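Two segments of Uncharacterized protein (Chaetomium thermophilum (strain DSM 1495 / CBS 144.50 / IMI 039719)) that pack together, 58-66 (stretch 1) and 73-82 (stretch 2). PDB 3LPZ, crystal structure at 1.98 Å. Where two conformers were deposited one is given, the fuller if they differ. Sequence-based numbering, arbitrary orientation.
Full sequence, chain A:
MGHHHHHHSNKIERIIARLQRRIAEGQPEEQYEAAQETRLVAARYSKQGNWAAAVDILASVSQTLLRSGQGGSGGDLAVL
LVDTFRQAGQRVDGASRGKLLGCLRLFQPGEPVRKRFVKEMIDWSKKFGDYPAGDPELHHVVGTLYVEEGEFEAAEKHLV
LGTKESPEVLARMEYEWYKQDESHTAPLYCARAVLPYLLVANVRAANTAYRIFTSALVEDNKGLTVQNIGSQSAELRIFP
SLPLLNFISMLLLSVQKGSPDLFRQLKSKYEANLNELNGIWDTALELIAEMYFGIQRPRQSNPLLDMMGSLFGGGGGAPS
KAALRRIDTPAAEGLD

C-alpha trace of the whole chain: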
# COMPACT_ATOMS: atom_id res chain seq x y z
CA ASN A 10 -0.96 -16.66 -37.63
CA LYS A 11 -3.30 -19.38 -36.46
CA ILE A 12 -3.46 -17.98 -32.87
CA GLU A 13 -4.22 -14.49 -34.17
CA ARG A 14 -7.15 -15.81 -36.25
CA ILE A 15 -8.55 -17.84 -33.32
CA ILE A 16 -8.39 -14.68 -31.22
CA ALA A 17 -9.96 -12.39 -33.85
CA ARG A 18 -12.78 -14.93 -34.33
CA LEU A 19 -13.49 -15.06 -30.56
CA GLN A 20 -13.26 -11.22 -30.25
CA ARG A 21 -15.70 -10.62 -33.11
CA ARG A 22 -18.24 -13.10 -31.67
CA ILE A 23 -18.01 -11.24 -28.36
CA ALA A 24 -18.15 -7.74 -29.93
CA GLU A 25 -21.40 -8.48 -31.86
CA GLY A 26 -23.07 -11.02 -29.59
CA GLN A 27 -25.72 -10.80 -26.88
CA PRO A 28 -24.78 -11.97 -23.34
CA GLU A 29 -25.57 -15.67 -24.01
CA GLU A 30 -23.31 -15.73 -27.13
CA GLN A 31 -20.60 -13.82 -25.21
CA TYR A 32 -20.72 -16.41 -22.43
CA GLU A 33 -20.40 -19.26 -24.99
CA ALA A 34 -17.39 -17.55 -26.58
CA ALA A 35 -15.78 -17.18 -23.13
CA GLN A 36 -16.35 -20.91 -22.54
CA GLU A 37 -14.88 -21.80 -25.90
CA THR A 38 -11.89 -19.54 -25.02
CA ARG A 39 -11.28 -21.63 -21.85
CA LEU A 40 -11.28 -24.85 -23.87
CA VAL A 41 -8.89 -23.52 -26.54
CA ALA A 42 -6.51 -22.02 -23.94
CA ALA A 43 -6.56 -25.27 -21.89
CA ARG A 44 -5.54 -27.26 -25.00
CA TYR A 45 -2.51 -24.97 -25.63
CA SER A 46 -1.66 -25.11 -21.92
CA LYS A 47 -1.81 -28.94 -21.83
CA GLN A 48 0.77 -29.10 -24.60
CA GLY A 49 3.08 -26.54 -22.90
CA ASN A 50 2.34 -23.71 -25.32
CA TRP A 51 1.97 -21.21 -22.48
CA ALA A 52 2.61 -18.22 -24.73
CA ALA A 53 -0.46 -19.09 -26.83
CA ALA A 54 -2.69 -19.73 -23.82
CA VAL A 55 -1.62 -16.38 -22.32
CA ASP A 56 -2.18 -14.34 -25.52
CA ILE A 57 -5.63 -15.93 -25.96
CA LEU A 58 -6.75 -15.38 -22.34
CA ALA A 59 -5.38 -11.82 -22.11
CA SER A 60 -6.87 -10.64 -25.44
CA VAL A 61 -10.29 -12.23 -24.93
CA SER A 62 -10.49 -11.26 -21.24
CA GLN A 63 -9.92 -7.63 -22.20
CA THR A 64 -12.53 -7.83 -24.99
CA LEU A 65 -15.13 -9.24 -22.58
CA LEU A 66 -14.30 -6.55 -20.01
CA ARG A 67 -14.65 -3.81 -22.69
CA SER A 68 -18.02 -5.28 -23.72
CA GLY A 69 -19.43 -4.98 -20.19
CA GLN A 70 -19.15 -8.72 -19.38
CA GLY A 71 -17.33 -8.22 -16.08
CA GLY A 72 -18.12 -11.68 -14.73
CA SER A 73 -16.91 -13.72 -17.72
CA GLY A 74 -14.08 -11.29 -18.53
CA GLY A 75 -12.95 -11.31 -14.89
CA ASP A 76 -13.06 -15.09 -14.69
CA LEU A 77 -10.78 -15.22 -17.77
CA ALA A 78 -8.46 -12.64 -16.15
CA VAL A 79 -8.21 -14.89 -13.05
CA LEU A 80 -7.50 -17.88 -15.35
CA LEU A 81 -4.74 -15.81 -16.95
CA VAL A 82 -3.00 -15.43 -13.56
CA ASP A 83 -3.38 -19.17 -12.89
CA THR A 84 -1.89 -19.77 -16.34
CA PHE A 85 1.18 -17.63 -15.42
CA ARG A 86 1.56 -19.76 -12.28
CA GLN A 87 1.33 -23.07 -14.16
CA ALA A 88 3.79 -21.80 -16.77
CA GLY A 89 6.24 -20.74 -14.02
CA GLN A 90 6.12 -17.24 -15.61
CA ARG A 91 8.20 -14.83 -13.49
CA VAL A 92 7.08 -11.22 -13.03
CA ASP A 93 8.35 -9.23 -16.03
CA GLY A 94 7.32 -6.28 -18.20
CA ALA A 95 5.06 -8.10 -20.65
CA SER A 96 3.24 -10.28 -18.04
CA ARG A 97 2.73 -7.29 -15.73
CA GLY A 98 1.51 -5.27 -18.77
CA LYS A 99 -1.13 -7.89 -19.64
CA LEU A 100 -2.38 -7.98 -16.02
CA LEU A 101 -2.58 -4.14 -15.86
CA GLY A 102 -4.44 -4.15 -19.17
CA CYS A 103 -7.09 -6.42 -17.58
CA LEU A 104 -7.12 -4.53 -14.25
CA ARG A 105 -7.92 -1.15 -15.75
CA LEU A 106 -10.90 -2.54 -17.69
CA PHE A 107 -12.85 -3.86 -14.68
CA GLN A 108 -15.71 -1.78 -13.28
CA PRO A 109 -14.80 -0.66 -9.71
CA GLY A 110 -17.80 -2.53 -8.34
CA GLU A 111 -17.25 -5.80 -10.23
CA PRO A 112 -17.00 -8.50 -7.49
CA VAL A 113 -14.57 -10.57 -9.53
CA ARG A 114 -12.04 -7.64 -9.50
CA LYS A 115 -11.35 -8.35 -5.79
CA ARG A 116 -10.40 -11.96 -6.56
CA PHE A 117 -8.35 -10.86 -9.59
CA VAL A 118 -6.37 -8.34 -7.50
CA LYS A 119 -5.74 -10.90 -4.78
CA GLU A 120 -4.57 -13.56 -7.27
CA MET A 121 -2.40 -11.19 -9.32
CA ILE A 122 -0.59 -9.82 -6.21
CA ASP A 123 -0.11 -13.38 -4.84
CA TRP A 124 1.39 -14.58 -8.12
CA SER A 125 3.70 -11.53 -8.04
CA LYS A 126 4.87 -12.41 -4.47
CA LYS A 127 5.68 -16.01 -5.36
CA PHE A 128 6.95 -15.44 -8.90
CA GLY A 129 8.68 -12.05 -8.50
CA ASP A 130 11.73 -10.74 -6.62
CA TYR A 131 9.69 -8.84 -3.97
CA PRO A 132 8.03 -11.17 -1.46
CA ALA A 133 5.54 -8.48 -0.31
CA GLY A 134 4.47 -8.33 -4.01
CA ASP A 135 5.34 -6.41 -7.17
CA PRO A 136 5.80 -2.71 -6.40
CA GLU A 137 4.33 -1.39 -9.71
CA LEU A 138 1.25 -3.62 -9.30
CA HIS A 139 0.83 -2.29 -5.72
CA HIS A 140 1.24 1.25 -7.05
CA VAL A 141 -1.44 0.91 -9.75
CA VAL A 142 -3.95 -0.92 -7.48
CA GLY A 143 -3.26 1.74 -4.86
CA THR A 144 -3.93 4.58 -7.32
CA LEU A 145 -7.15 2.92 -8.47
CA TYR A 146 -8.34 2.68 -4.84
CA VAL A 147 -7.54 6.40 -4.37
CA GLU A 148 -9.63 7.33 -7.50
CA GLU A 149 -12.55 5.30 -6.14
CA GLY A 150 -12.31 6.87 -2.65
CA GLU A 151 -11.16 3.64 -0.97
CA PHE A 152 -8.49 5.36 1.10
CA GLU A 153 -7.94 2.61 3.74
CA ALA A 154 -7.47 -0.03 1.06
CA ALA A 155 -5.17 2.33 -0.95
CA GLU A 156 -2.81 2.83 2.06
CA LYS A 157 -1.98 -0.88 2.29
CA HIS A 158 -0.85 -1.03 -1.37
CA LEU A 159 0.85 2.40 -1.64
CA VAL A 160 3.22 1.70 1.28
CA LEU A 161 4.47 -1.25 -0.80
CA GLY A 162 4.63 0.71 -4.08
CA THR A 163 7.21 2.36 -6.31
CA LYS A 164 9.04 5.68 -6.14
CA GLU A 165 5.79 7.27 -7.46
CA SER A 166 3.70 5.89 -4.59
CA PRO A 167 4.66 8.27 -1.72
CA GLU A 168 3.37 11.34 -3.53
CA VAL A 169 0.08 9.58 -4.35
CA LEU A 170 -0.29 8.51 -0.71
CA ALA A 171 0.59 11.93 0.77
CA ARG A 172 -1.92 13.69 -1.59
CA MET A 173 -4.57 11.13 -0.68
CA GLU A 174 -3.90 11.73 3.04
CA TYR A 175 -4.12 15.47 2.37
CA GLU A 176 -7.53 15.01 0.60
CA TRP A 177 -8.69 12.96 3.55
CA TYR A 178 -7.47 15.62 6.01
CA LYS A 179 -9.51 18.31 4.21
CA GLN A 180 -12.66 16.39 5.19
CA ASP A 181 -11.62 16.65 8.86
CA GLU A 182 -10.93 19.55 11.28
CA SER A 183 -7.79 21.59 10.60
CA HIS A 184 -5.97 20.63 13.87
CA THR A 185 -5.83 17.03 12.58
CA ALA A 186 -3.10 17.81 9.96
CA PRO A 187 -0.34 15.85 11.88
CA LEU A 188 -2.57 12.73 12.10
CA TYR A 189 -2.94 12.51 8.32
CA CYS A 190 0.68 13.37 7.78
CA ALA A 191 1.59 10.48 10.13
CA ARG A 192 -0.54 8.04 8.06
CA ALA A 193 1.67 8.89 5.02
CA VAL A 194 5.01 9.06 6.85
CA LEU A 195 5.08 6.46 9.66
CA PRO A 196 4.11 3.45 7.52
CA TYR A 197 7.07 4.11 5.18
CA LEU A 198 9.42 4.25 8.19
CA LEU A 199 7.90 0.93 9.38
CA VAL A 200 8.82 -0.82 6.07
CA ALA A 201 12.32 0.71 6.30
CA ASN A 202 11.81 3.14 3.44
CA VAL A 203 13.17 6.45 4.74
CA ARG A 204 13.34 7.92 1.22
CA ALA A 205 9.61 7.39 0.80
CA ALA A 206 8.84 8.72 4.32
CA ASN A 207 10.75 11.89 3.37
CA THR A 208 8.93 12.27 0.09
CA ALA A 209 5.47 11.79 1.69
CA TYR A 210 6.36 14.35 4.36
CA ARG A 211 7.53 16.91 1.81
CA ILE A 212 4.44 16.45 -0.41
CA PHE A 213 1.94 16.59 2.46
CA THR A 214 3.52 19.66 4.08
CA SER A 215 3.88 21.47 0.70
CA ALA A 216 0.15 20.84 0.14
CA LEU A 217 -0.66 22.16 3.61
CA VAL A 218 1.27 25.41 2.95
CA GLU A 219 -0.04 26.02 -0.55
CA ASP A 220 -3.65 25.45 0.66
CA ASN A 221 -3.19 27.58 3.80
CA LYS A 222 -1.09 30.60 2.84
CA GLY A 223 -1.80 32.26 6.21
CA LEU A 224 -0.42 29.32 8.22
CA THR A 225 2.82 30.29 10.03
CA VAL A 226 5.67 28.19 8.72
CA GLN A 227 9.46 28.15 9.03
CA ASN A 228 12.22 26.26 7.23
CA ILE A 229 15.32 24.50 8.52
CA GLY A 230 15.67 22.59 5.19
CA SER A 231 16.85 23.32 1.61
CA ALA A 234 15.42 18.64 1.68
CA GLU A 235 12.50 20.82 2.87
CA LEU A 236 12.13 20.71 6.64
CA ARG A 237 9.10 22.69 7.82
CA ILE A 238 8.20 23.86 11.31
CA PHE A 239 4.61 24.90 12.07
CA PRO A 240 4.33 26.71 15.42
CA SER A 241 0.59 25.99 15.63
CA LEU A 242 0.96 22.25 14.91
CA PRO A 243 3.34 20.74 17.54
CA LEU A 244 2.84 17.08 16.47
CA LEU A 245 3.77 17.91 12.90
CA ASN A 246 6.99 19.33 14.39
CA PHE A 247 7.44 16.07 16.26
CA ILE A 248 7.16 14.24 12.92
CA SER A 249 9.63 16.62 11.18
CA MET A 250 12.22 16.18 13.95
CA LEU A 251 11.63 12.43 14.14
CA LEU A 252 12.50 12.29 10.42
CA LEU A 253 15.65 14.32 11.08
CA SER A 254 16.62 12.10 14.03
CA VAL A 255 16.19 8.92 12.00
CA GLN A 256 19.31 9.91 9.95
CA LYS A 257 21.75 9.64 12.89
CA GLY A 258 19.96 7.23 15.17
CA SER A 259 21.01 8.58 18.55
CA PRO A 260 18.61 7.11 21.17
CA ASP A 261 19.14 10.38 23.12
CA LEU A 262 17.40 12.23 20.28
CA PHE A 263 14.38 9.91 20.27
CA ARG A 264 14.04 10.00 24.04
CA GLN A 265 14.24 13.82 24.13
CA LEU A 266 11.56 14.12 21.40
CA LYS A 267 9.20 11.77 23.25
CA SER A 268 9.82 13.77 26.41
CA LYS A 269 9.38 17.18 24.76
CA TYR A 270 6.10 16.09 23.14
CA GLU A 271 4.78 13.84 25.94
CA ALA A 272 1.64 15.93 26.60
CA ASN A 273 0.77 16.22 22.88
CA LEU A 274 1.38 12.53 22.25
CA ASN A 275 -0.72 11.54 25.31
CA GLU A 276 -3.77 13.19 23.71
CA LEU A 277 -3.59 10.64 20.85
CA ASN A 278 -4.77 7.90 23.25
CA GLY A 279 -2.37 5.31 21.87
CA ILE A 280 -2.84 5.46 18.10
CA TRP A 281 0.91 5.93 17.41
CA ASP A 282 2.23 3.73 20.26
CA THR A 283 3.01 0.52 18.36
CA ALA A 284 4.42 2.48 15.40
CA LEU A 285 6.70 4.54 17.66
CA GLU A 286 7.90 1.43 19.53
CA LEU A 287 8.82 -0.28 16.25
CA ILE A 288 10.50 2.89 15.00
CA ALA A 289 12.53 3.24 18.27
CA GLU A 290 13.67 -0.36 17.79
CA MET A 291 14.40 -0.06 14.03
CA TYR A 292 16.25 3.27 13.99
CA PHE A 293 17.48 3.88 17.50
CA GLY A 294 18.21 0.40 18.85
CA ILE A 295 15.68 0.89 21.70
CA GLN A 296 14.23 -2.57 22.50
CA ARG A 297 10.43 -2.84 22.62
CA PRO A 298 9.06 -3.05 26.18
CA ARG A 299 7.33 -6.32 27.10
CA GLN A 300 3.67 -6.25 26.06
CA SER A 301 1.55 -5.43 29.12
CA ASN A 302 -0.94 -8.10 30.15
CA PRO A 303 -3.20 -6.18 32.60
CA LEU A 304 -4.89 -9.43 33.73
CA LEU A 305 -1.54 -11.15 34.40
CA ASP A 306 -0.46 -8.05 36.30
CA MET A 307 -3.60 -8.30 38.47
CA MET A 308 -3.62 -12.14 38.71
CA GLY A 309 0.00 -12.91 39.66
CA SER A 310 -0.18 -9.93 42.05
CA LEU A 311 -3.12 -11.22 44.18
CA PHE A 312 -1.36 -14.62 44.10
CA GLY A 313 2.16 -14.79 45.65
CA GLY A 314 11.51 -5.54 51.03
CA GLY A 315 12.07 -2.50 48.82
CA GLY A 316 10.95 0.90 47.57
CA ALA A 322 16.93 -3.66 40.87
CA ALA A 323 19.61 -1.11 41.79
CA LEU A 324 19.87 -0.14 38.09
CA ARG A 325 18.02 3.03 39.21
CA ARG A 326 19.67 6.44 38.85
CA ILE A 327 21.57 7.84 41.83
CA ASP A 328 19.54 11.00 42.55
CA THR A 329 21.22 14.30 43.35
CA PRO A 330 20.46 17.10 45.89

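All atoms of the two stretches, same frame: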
# COMPACT_ATOMS: atom_id res chain seq x y z
N LEU A 58 -6.04 -15.83 -23.56
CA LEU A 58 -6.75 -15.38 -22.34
C LEU A 58 -6.70 -13.86 -22.15
O LEU A 58 -7.72 -13.24 -21.82
CB LEU A 58 -6.20 -16.11 -21.10
CG LEU A 58 -6.53 -17.61 -21.11
CD1 LEU A 58 -5.77 -18.36 -20.01
CD2 LEU A 58 -8.02 -17.83 -20.96
N ALA A 59 -5.51 -13.27 -22.31
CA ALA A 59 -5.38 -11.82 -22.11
C ALA A 59 -6.21 -11.03 -23.14
O ALA A 59 -6.89 -10.08 -22.77
CB ALA A 59 -3.87 -11.35 -22.14
N SER A 60 -6.15 -11.41 -24.42
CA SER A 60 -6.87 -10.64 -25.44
C SER A 60 -8.38 -10.77 -25.25
O SER A 60 -9.10 -9.77 -25.28
CB SER A 60 -6.52 -11.11 -26.86
OG SER A 60 -5.13 -11.08 -27.06
N VAL A 61 -8.86 -11.99 -25.02
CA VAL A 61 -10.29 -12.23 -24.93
C VAL A 61 -10.88 -11.71 -23.60
O VAL A 61 -12.01 -11.21 -23.56
CB VAL A 61 -10.66 -13.73 -25.15
CG1 VAL A 61 -12.17 -13.98 -24.88
CG2 VAL A 61 -10.25 -14.22 -26.59
N SER A 62 -10.11 -11.85 -22.52
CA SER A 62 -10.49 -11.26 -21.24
C SER A 62 -10.74 -9.76 -21.38
O SER A 62 -11.77 -9.25 -20.92
CB SER A 62 -9.41 -11.46 -20.16
OG SER A 62 -9.77 -10.67 -19.03
N GLN A 63 -9.79 -9.07 -22.00
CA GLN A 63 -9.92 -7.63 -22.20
C GLN A 63 -11.13 -7.28 -23.09
O GLN A 63 -11.88 -6.32 -22.79
CB GLN A 63 -8.61 -7.01 -22.72
CG GLN A 63 -7.48 -7.20 -21.70
CD GLN A 63 -6.13 -6.71 -22.18
OE1 GLN A 63 -6.04 -6.10 -23.23
NE2 GLN A 63 -5.08 -6.99 -21.40
N THR A 64 -11.34 -8.06 -24.15
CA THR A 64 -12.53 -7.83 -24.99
C THR A 64 -13.84 -7.98 -24.21
O THR A 64 -14.79 -7.17 -24.38
CB THR A 64 -12.56 -8.73 -26.24
OG1 THR A 64 -11.40 -8.48 -27.03
CG2 THR A 64 -13.81 -8.44 -27.09
N LEU A 65 -13.92 -9.01 -23.38
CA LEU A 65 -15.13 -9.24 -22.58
C LEU A 65 -15.33 -8.09 -21.61
O LEU A 65 -16.43 -7.58 -21.47
CB LEU A 65 -15.03 -10.55 -21.81
CG LEU A 65 -15.29 -11.80 -22.64
CD1 LEU A 65 -14.63 -13.03 -22.03
CD2 LEU A 65 -16.80 -12.03 -22.82
N LEU A 66 -14.24 -7.69 -20.94
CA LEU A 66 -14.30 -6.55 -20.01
C LEU A 66 -14.73 -5.25 -20.70
O LEU A 66 -15.50 -4.50 -20.12
CB LEU A 66 -12.97 -6.37 -19.23
CG LEU A 66 -12.61 -7.53 -18.29
CD1 LEU A 66 -11.13 -7.45 -17.80
CD2 LEU A 66 -13.57 -7.55 -17.10
N SER A 73 -17.68 -12.84 -16.83
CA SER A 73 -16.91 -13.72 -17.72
C SER A 73 -15.50 -13.21 -17.99
O SER A 73 -14.55 -13.98 -17.93
CB SER A 73 -17.64 -13.92 -19.04
OG SER A 73 -18.70 -14.85 -18.83
N GLY A 74 -15.38 -11.93 -18.32
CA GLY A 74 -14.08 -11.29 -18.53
C GLY A 74 -13.16 -11.41 -17.32
O GLY A 74 -11.95 -11.66 -17.47
N GLY A 75 -13.74 -11.21 -16.13
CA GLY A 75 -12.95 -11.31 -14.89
C GLY A 75 -12.51 -12.74 -14.61
O GLY A 75 -11.40 -12.98 -14.14
N ASP A 76 -13.40 -13.69 -14.87
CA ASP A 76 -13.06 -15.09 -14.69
C ASP A 76 -11.88 -15.46 -15.63
O ASP A 76 -10.94 -16.16 -15.22
CB ASP A 76 -14.27 -15.97 -14.97
CG ASP A 76 -15.25 -16.01 -13.80
OD1 ASP A 76 -14.95 -15.47 -12.71
OD2 ASP A 76 -16.34 -16.58 -13.97
N LEU A 77 -11.91 -14.97 -16.86
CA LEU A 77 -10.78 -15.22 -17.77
C LEU A 77 -9.49 -14.54 -17.28
O LEU A 77 -8.39 -15.09 -17.46
CB LEU A 77 -11.09 -14.77 -19.20
CG LEU A 77 -11.40 -15.88 -20.19
CD1 LEU A 77 -12.21 -17.03 -19.59
CD2 LEU A 77 -12.00 -15.35 -21.44
N ALA A 78 -9.63 -13.35 -16.69
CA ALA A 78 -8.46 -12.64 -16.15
C ALA A 78 -7.86 -13.42 -14.99
O ALA A 78 -6.64 -13.50 -14.85
CB ALA A 78 -8.83 -11.19 -15.72
N VAL A 79 -8.71 -14.01 -14.14
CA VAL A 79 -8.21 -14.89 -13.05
C VAL A 79 -7.52 -16.13 -13.63
O VAL A 79 -6.45 -16.56 -13.12
CB VAL A 79 -9.38 -15.27 -12.05
CG1 VAL A 79 -8.94 -16.32 -11.02
CG2 VAL A 79 -9.88 -14.00 -11.32
N LEU A 80 -8.09 -16.71 -14.70
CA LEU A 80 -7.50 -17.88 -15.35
C LEU A 80 -6.12 -17.52 -15.93
O LEU A 80 -5.21 -18.33 -15.93
CB LEU A 80 -8.43 -18.39 -16.46
CG LEU A 80 -8.09 -19.72 -17.14
CD1 LEU A 80 -7.86 -20.82 -16.10
CD2 LEU A 80 -9.19 -20.12 -18.16
N LEU A 81 -5.98 -16.28 -16.40
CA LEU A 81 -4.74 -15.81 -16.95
C LEU A 81 -3.64 -15.85 -15.88
O LEU A 81 -2.52 -16.28 -16.15
CB LEU A 81 -4.90 -14.38 -17.49
CG LEU A 81 -3.61 -13.64 -17.92
CD1 LEU A 81 -2.91 -14.39 -19.08
CD2 LEU A 81 -3.90 -12.15 -18.28
N VAL A 82 -3.96 -15.38 -14.67
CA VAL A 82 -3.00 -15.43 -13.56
C VAL A 82 -2.68 -16.89 -13.26
O VAL A 82 -1.51 -17.22 -13.06
CB VAL A 82 -3.54 -14.78 -12.25
CG1 VAL A 82 -2.50 -14.94 -11.11
CG2 VAL A 82 -3.85 -13.30 -12.47

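Both stretches are helical, and each helix extends beyond the residues considered here. Their N-to-C directions differ by 156°, so the pair is close to antiparallel, and the axes approach to 7.7 Å. The backbones are nearer at one end than the other: CA of Ser-62 lies 4.5 Å from CA of Gly-74, whereas CA of Leu-58 and CA of Leu-81 are 5.8 Å apart.

The close end depends on glycine. An ideal CB built on Gly-74 would point toward stretch 1 and fall 2.9 Å from CG of Leu-66, a clash, and 3.1 Å from CB of Leu-65. With no side chain there, CB of Leu-65 comes within 3.5 Å of CA of Gly-74, and CD2 of Leu-66 reaches 3.8 Å from N of Gly-75.

One hydrogen bond crosses the interface. OG of Ser-62 donates to O of Gly-74 at 2.9 Å, with chi1 in the t rotamer. The same carbonyl accepts the helical bond from N of Ala-78 (N to O 3.0 Å), so it serves both helices, and the buried hydroxyl finds a polar partner amid largely apolar surroundings.

The remaining contacts are mainly apolar. Leu-77 is the knob, seated among Leu-58, Val-61, Ser-62 and Leu-65. Its CD2 lies 3.6 Å from CD1 of Leu-65 and 3.7 Å from CG1 of Val-61, its CG is 4.0 Å from CD2 of Leu-58, and its CB is 3.8 Å from CB of Ser-62. Its chi1 of -104° lies between the usual wells.

At the wider end, leucine side chains fill the gap. Leu-58, with 95 Å² covered by stretch 2, places CD2 3.8 Å from CD2 of Leu-80 and CB 4.2 Å from CB of Leu-81. CD2 of Leu-81 also packs 3.9 Å from CB of Ala-59. Altogether the contact buries 526 Å², both sides summed.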